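Local coordinates for isomaltodextranase (Arthrobacter globiformis, PDB 5AWO), which hydrolyses alpha-1,6-glucosidic linkages in polysaccharides such as dextran, removing successive isomaltose units from the non-reducing chain ends, at residues F323-D326 with E327-K330; W171-V174 with T175-G178. One frame throughout, in Å; residues are numbered along the deposited sequence.

Interaction 1. Residues F323-D326 with E327-K330; sequences FASD and EERK
S325 N-caps helix 326-339, and the side chains of E328 and R329 fold back from its first turn onto the loop that leads in; in the TIM barrel this helix links parallel strands 312-314 and 343-345. The evidence for the cap is the S325 side chain: with chi1 at 70°, its OG sits between the backbone N and the carbonyl carbon and accepts from E328 N at 3.1 Å. The S325 carbonyl opens the helical ladder, its O accepting from R329 N. E328 runs out extended beyond CG, and its OE1 takes the A324 N-H at 2.9 Å in a nearly straight bond (170°), the donor standing above the carboxylate plane. The same OE1 meets the edge of the F323 ring, in its plane, 3.6 Å from CD2. The other oxygen, OE2, is bonded to H458, in the beta-sandwich domain that follows the barrel, so this buried carboxylate joins the barrel helix to it. R329, bent at chi3, grips D326 side-on: NE lies 2.9 Å from D326 OD1, on its anti lone pair, and NH1 reaches the same oxygen from above the carboxylate plane. One face of the guanidinium covers S325 O, while NH2 bonds to the carbonyls of A320 and F323. A water joins R329 to F323 as well, accepting from R329 NH1 at 2.8 Å and donating to F323 O at 2.9 Å.

Interaction 2. Residues W171-V174 with T175-G178; sequences WLDV and TKSG
D173 organises a tight turn by holding T175 with one carboxylate oxygen and K176 with the other. The backbone of D173-K176 is a type I beta turn, closed by K176 N donating to D173 O at 3.0 Å. An Asx turn is superposed on it, since D173 OD1 also accepts from T175 N at 3.0 Å. The D173 side chain has CG trans to its own N (chi1 -178°), which carries the carboxylate forward beside the carbonyl carbon and over the turn. T175 answers with chi1 at 73°: OG1 lies between its N and carbonyl carbon and donates to D173 OD1 at 2.7 Å, on the syn side but tilted out of plane. T175 N comes to OD1 from above the carboxylate plane, on the same face as OG1. K176 crosses D173 at about a right angle; bends at chi2 and chi4 curl its chain so that CG packs 3.7 Å from D173 CB and NZ makes a salt bridge to D173 OD2 at 2.8 Å, on the anti side and tilted from the carboxylate plane. With an alanine here, the K176 ammonium would probably lose its counter-charge and the T175 hydroxyl be set free to turn. The turn leads from strand 169-172, paired antiparallel with 129-131, to G178, the N-cap of helix 179-192, while V174 and T175 touch N225 of helix 223-237 and V174 also meets W232 there.

Both interactions are local and lie on the way into a helix that precedes a barrel strand, but they hold different elements: centres are about 47 Å apart, nearest atoms about 28 Å. Each is partly buried, toward the outside of the chain. Interaction 1 includes the first helical turn, so its side chains serve backbone donors and carbonyls at the helix start, and its buried carboxylate continues to another domain. In interaction 2 the bonded turn ends at K176, ahead of the N-cap G178; there a single aspartate satisfies a backbone amide, a hydroxyl and an ammonium. The ion pairs differ too: side-on arginine to one oxygen in 323-330, a lysine tip in 171-178.

Interaction 1. Residues F323-D326 with E327-K330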
loop_
_atom_site.group_PDB
_atom_site.type_symbol
_atom_site.label_atom_id
_atom_site.label_comp_id
_atom_site.label_asym_id
_atom_site.label_seq_id
_atom_site.Cartn_x
_atom_site.Cartn_y
_atom_site.Cartn_z
ATOM N N PHE A 323 -0.624 13.214 20.057
ATOM C CA PHE A 323 0.715 13.771 19.941
ATOM C C PHE A 323 0.878 14.990 20.840
ATOM O O PHE A 323 -0.103 15.577 21.294
ATOM C CB PHE A 323 1.053 14.073 18.481
ATOM C CG PHE A 323 1.242 12.804 17.657
ATOM C CD1 PHE A 323 0.154 12.125 17.111
ATOM C CD2 PHE A 323 2.499 12.263 17.501
ATOM C CE1 PHE A 323 0.357 10.919 16.427
ATOM C CE2 PHE A 323 2.688 11.084 16.817
ATOM C CZ PHE A 323 1.623 10.407 16.271
ATOM N N ALA A 324 2.130 15.389 21.043
ATOM C CA ALA A 324 2.506 16.383 22.054
ATOM C C ALA A 324 2.567 17.780 21.492
ATOM O O ALA A 324 2.595 18.740 22.258
ATOM C CB ALA A 324 3.830 15.998 22.658
ATOM N N SER A 325 2.631 17.921 20.173
ATOM C CA SER A 325 2.761 19.220 19.551
ATOM C C SER A 325 2.231 19.191 18.140
ATOM O O SER A 325 2.094 18.111 17.509
ATOM C CB SER A 325 4.229 19.641 19.515
ATOM O OG SER A 325 4.917 18.812 18.565
ATOM N N ASP A 326 1.992 20.376 17.597
ATOM C CA ASP A 326 1.601 20.521 16.217
ATOM C C ASP A 326 2.690 20.109 15.254
ATOM O O ASP A 326 2.357 19.572 14.200
ATOM C CB ASP A 326 1.173 21.953 15.907
ATOM C CG ASP A 326 -0.098 22.365 16.622
ATOM O OD1 ASP A 326 -0.872 21.514 17.104
ATOM O OD2 ASP A 326 -0.334 23.599 16.768
ATOM N N GLU A 327 3.960 20.300 15.603
ATOM C CA GLU A 327 5.016 19.780 14.748
ATOM C C GLU A 327 4.959 18.264 14.641
ATOM O O GLU A 327 5.164 17.713 13.559
ATOM C CB GLU A 327 6.408 20.257 15.166
ATOM C CG GLU A 327 6.648 21.765 15.013
ATOM C CD GLU A 327 6.477 22.325 13.599
ATOM O OE1 GLU A 327 6.710 21.638 12.560
ATOM O OE2 GLU A 327 6.080 23.513 13.486
ATOM N N GLU A 328 4.715 17.557 15.733
ATOM C CA GLU A 328 4.564 16.115 15.654
ATOM C C GLU A 328 3.354 15.708 14.795
ATOM O O GLU A 328 3.416 14.750 14.038
ATOM C CB GLU A 328 4.404 15.509 17.054
ATOM C CG GLU A 328 5.685 15.520 17.888
ATOM C CD GLU A 328 5.565 14.825 19.240
ATOM O OE1 GLU A 328 4.428 14.422 19.584
ATOM O OE2 GLU A 328 6.621 14.615 19.902
ATOM N N ARG A 329 2.248 16.434 14.926
ATOM C CA ARG A 329 1.057 16.137 14.131
ATOM C C ARG A 329 1.367 16.287 12.649
ATOM O O ARG A 329 0.977 15.427 11.841
ATOM C CB ARG A 329 -0.114 17.027 14.523
ATOM C CG ARG A 329 -0.737 16.679 15.848
ATOM C CD ARG A 329 -1.830 17.681 16.261
ATOM N NE ARG A 329 -1.375 18.624 17.276
ATOM C CZ ARG A 329 -1.168 18.317 18.551
ATOM N NH1 ARG A 329 -0.730 19.248 19.408
ATOM N NH2 ARG A 329 -1.361 17.082 19.004
ATOM N N LYS A 330 2.074 17.339 12.259
ATOM C CA LYS A 330 2.442 17.495 10.861
ATOM C C LYS A 330 3.355 16.352 10.404
ATOM O O LYS A 330 3.211 15.829 9.288
ATOM C CB LYS A 330 3.118 18.844 10.601
ATOM C CG LYS A 330 2.146 20.024 10.633
ATOM C CD LYS A 330 2.800 21.381 10.409
ATOM C CE LYS A 330 3.744 21.787 11.503
ATOM N NZ LYS A 330 4.212 23.177 11.226
HETATM O O HOH W 1 -1.089 18.250 22.038
#

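Interaction 2. Residues W171-V174 with T175-G178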
loop_
_atom_site.group_PDB
_atom_site.type_symbol
_atom_site.label_atom_id
_atom_site.label_comp_id
_atom_site.label_asym_id
_atom_site.label_seq_id
_atom_site.Cartn_x
_atom_site.Cartn_y
_atom_site.Cartn_z
ATOM N N TRP A 171 -12.328 -20.154 13.631
ATOM C CA TRP A 171 -11.644 -20.057 12.367
ATOM C C TRP A 171 -12.214 -21.121 11.425
ATOM O O TRP A 171 -12.369 -22.283 11.796
ATOM C CB TRP A 171 -10.145 -20.295 12.511
ATOM C CG TRP A 171 -9.348 -19.140 13.053
ATOM C CD1 TRP A 171 -8.511 -19.165 14.137
ATOM C CD2 TRP A 171 -9.232 -17.824 12.491
ATOM N NE1 TRP A 171 -7.925 -17.952 14.305
ATOM C CE2 TRP A 171 -8.336 -17.106 13.309
ATOM C CE3 TRP A 171 -9.793 -17.184 11.387
ATOM C CZ2 TRP A 171 -7.983 -15.771 13.053
ATOM C CZ3 TRP A 171 -9.444 -15.857 11.128
ATOM C CH2 TRP A 171 -8.557 -15.157 11.967
ATOM N N LEU A 172 -12.531 -20.704 10.212
ATOM C CA LEU A 172 -12.997 -21.598 9.157
ATOM C C LEU A 172 -11.992 -22.665 8.845
ATOM O O LEU A 172 -10.814 -22.399 8.805
ATOM C CB LEU A 172 -13.255 -20.757 7.900
ATOM C CG LEU A 172 -13.551 -21.529 6.604
ATOM C CD1 LEU A 172 -14.901 -22.173 6.747
ATOM C CD2 LEU A 172 -13.500 -20.592 5.411
ATOM N N ASP A 173 -12.470 -23.891 8.614
ATOM C CA ASP A 173 -11.644 -24.957 8.069
ATOM C C ASP A 173 -11.778 -24.972 6.553
ATOM O O ASP A 173 -12.777 -25.448 6.000
ATOM C CB ASP A 173 -12.042 -26.307 8.646
ATOM C CG ASP A 173 -11.170 -27.433 8.127
ATOM O OD1 ASP A 173 -10.272 -27.226 7.288
ATOM O OD2 ASP A 173 -11.417 -28.564 8.592
ATOM N N VAL A 174 -10.774 -24.431 5.872
ATOM C CA VAL A 174 -10.811 -24.302 4.411
ATOM C C VAL A 174 -10.783 -25.636 3.660
ATOM O O VAL A 174 -10.994 -25.656 2.437
ATOM C CB VAL A 174 -9.720 -23.344 3.852
ATOM C CG1 VAL A 174 -9.850 -21.967 4.474
ATOM C CG2 VAL A 174 -8.320 -23.907 4.052
ATOM N N THR A 175 -10.526 -26.732 4.365
ATOM C CA THR A 175 -10.575 -28.067 3.743
ATOM C C THR A 175 -11.998 -28.646 3.733
ATOM O O THR A 175 -12.220 -29.701 3.124
ATOM C CB THR A 175 -9.607 -29.053 4.447
ATOM O OG1 THR A 175 -10.126 -29.438 5.726
ATOM C CG2 THR A 175 -8.214 -28.464 4.591
ATOM N N LYS A 176 -12.956 -28.000 4.389
ATOM C CA LYS A 176 -14.334 -28.514 4.431
ATOM C C LYS A 176 -15.107 -28.180 3.171
ATOM O O LYS A 176 -14.954 -27.093 2.585
ATOM C CB LYS A 176 -15.093 -27.903 5.605
ATOM C CG LYS A 176 -14.605 -28.375 6.960
ATOM C CD LYS A 176 -15.134 -29.761 7.292
ATOM C CE LYS A 176 -14.923 -30.116 8.767
ATOM N NZ LYS A 176 -13.500 -30.401 9.081
ATOM N N SER A 177 -15.995 -29.076 2.752
ATOM C CA SER A 177 -16.858 -28.750 1.620
ATOM C C SER A 177 -17.675 -27.511 1.950
ATOM O O SER A 177 -18.169 -27.361 3.065
ATOM C CB SER A 177 -17.800 -29.914 1.304
ATOM O OG SER A 177 -18.398 -29.735 0.047
ATOM N N GLY A 178 -17.794 -26.614 0.981
ATOM C CA GLY A 178 -18.546 -25.376 1.153
ATOM C C GLY A 178 -17.693 -24.181 1.567
ATOM O O GLY A 178 -18.195 -23.057 1.546
HETATM O O HOH W 2 -12.896 -26.898 0.820
#